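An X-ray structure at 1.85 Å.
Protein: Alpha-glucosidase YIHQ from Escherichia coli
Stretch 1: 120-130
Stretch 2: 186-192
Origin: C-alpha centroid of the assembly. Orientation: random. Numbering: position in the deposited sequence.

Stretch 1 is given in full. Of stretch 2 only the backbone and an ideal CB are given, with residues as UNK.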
# COMPACT_ATOMS: atom_id res chain seq x y z
N ARG A 120 23.35 10.35 -8.21
CA ARG A 120 23.91 9.13 -7.62
C ARG A 120 24.29 9.31 -6.16
O ARG A 120 25.01 10.26 -5.72
CB ARG A 120 25.07 8.52 -8.44
CG ARG A 120 24.78 8.30 -9.90
CD ARG A 120 25.90 7.65 -10.64
NE ARG A 120 25.44 7.25 -11.95
CZ ARG A 120 26.24 6.65 -12.84
NH1 ARG A 120 27.50 6.44 -12.56
NH2 ARG A 120 25.78 6.29 -14.00
N LEU A 121 23.81 8.37 -5.37
CA LEU A 121 24.16 8.18 -4.03
C LEU A 121 25.16 7.05 -3.89
O LEU A 121 25.06 6.00 -4.50
CB LEU A 121 22.93 7.88 -3.13
CG LEU A 121 21.76 8.86 -3.23
CD1 LEU A 121 20.66 8.38 -2.29
CD2 LEU A 121 22.17 10.26 -2.87
N ALA A 122 26.20 7.25 -3.07
CA ALA A 122 27.20 6.23 -2.92
C ALA A 122 26.48 4.98 -2.23
O ALA A 122 25.59 5.17 -1.42
CB ALA A 122 28.32 6.73 -2.02
N ALA A 123 26.93 3.80 -2.55
CA ALA A 123 26.52 2.59 -1.90
C ALA A 123 27.58 1.55 -1.81
O ALA A 123 28.56 1.64 -2.52
CB ALA A 123 25.34 2.00 -2.70
N GLN A 124 27.29 0.46 -1.08
CA GLN A 124 28.19 -0.73 -1.04
C GLN A 124 27.54 -1.93 -1.67
O GLN A 124 26.33 -2.10 -1.56
CB GLN A 124 28.57 -1.11 0.38
CG GLN A 124 29.22 -0.01 1.22
CD GLN A 124 29.10 -0.31 2.76
OE1 GLN A 124 28.15 -1.04 3.29
NE2 GLN A 124 30.05 0.25 3.49
N PRO A 125 28.31 -2.80 -2.32
CA PRO A 125 27.73 -3.93 -2.99
C PRO A 125 26.86 -4.82 -2.10
O PRO A 125 25.93 -5.37 -2.61
CB PRO A 125 28.95 -4.71 -3.50
CG PRO A 125 29.95 -3.64 -3.73
CD PRO A 125 29.78 -2.74 -2.57
N GLU A 126 27.19 -4.95 -0.83
CA GLU A 126 26.41 -5.81 0.11
C GLU A 126 25.08 -5.21 0.64
O GLU A 126 24.29 -5.90 1.29
CB GLU A 126 27.25 -6.19 1.33
CG GLU A 126 27.67 -5.01 2.15
CD GLU A 126 29.08 -4.41 1.73
OE1 GLU A 126 29.59 -4.59 0.58
OE2 GLU A 126 29.66 -3.75 2.60
N ASP A 127 24.82 -3.93 0.39
CA ASP A 127 23.69 -3.31 1.01
C ASP A 127 22.37 -3.93 0.45
O ASP A 127 22.28 -4.19 -0.74
CB ASP A 127 23.65 -1.81 0.72
CG ASP A 127 24.84 -1.04 1.31
OD1 ASP A 127 25.48 -1.53 2.27
OD2 ASP A 127 25.03 0.11 0.88
N HIS A 128 21.37 -4.07 1.29
CA HIS A 128 19.98 -4.29 0.82
C HIS A 128 19.21 -3.02 0.94
O HIS A 128 19.56 -2.09 1.71
CB HIS A 128 19.29 -5.44 1.63
CG HIS A 128 20.10 -6.69 1.68
ND1 HIS A 128 20.08 -7.64 0.69
CD2 HIS A 128 21.03 -7.12 2.60
CE1 HIS A 128 20.90 -8.65 1.00
NE2 HIS A 128 21.51 -8.34 2.14
N ILE A 129 18.05 -3.00 0.26
CA ILE A 129 17.25 -1.83 0.18
C ILE A 129 15.77 -2.26 0.31
O ILE A 129 15.35 -3.22 -0.38
CB ILE A 129 17.46 -1.13 -1.17
CG1 ILE A 129 18.89 -0.53 -1.36
CG2 ILE A 129 16.47 -0.01 -1.34
CD1 ILE A 129 19.15 0.64 -0.40
N TYR A 130 15.03 -1.57 1.12
CA TYR A 130 13.63 -1.91 1.36
C TYR A 130 12.78 -0.65 1.26
O TYR A 130 13.25 0.49 1.45
CB TYR A 130 13.47 -2.51 2.77
CG TYR A 130 14.34 -3.65 2.98
CD1 TYR A 130 14.02 -4.92 2.52
CD2 TYR A 130 15.56 -3.49 3.63
CE1 TYR A 130 14.90 -5.99 2.66
CE2 TYR A 130 16.44 -4.54 3.81
CZ TYR A 130 16.14 -5.79 3.30
OH TYR A 130 16.95 -6.85 3.44
N UNK A 186 10.74 6.76 -1.12
CA UNK A 186 11.18 6.64 0.31
C UNK A 186 11.78 5.23 0.40
O UNK A 186 11.15 4.27 -0.04
CB UNK A 186 10.04 6.84 1.31
N UNK A 187 13.02 5.09 0.90
CA UNK A 187 13.65 3.79 1.00
C UNK A 187 14.53 3.74 2.27
O UNK A 187 14.84 4.80 2.87
CB UNK A 187 14.48 3.50 -0.25
N UNK A 188 14.78 2.52 2.68
CA UNK A 188 15.67 2.15 3.81
C UNK A 188 16.80 1.36 3.26
O UNK A 188 16.64 0.37 2.54
CB UNK A 188 14.94 1.35 4.89
N UNK A 189 18.01 1.69 3.72
CA UNK A 189 19.19 0.93 3.38
C UNK A 189 19.69 0.16 4.64
O UNK A 189 19.53 0.65 5.77
CB UNK A 189 20.27 1.86 2.83
N UNK A 190 20.39 -0.93 4.38
CA UNK A 190 21.04 -1.68 5.48
C UNK A 190 22.30 -0.97 6.06
O UNK A 190 22.84 -1.50 7.01
CB UNK A 190 21.43 -3.07 4.97
N UNK A 191 22.70 0.19 5.50
CA UNK A 191 23.61 1.14 6.26
C UNK A 191 22.86 1.87 7.34
O UNK A 191 23.37 2.76 7.96
CB UNK A 191 24.25 2.17 5.32
N UNK A 192 21.56 1.52 7.54
CA UNK A 192 20.72 2.01 8.58
C UNK A 192 20.41 3.51 8.48
O UNK A 192 20.67 4.33 9.40
CB UNK A 192 21.38 1.70 9.93

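Positions 186 to 189 form a strand that pairs antiparallel with Ile129 and Tyr130, and the backbone then turns beside the loop that leads into Ile129.

At position 186 the CA-to-CB bond points away from stretch 1, and nothing of that stretch lies within reach of the ideal CB. Extended backbone angles favour a beta-branched residue; the residue is Thr186.

Position 187 points toward stretch 1. Its ideal CB lies 4.2 Å from Ile129 CG2, and Leu121 offers a further methyl-rich surface, so a large apolar side chain, aliphatic or aromatic, would suit. It is Phe187. With chi1 in p, the ring places CD2 3.8 Å from Ile129 CD1, while Leu121 CD1 meets the ring edge, 4.1 Å from CZ.

Position 188 is in a hydrogen-bonded pair: its N donates to Tyr130 O (2.8 Å) and its O accepts from Tyr130 N (2.9 Å). These bonds would serve any residue but proline. The CB shares the sheet face of Tyr130, and phi/psi of -117/136 welcomes beta-branched residues such as valine or isoleucine. Val188 takes it with chi1 in t; its CB lies 3.9 Å from Tyr130 O.

Position 189 pairs with Ile129 without backbone hydrogen bonds. Its ideal CB is only 3.6 Å from Ile129 CD1, yet the Asp127 carboxylate is not far off, so a small residue fits and a small polar one could exploit the acid. In Ser189, OG accepts from the backbone N of 191 (3.0 Å) and lies 2.8 Å from a water that donates to Asp127 OD2 (2.6 Å).

At position 190 the backbone N donates to His128 O (3.0 Å), and the CB points toward stretch 1, 3.8 Å from His128 N. That amide calls for a short acceptor: serine, threonine, aspartate or asparagine. Thr190, with chi1 in p, accepts from His128 N at OG1 (2.9 Å), and a second water links OG1 to Asp127 OD1. Its methyl adds an apolar contact, CG2 lying 3.7 Å from Tyr130 CE2 at the ring edge.

Position 191 points sideways, its ideal CB 5.0 Å from Asp127 OD1. A longer donor such as glutamine, lysine or arginine could reach the carboxylate. Gln191 extends to donate from NE2 to Asp127 OD2 (2.7 Å), an oxygen that also accepts from Gln124 N (3.0 Å).

Position 192 is out of reach of stretch 1. Its positive phi (66°) would suit glycine or asparagine, but the residue is Lys192, whose N closes the turn on Ser189 O (2.8 Å).

Stretch 2 186-192: TFVSTQK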
# COMPACT_ATOMS: atom_id res chain seq x y z
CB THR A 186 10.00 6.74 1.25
OG1 THR A 186 9.31 7.96 1.01
CG2 THR A 186 10.42 6.67 2.69
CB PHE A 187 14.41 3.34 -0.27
CG PHE A 187 15.65 4.10 -0.61
CD1 PHE A 187 15.58 5.23 -1.41
CD2 PHE A 187 16.91 3.73 -0.11
CE1 PHE A 187 16.73 5.90 -1.77
CE2 PHE A 187 18.01 4.45 -0.42
CZ PHE A 187 17.92 5.52 -1.26
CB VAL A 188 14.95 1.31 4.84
CG1 VAL A 188 15.86 0.70 5.88
CG2 VAL A 188 13.99 2.18 5.55
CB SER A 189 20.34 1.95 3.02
OG SER A 189 21.60 1.24 2.96
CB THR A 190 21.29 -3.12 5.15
OG1 THR A 190 22.05 -3.29 3.96
CG2 THR A 190 19.90 -3.88 5.02
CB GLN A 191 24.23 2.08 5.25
CG GLN A 191 25.14 1.34 4.28
CD GLN A 191 26.12 2.27 3.53
OE1 GLN A 191 26.60 3.21 4.06
NE2 GLN A 191 26.34 1.99 2.27
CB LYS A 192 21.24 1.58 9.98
CG LYS A 192 21.02 0.11 10.24
CD LYS A 192 21.48 -0.29 11.65
CE LYS A 192 21.25 -1.76 11.90
NZ LYS A 192 21.68 -2.05 13.31
O HOH W 1 23.05 1.85 0.68
O HOH W 2 24.71 -3.06 4.34
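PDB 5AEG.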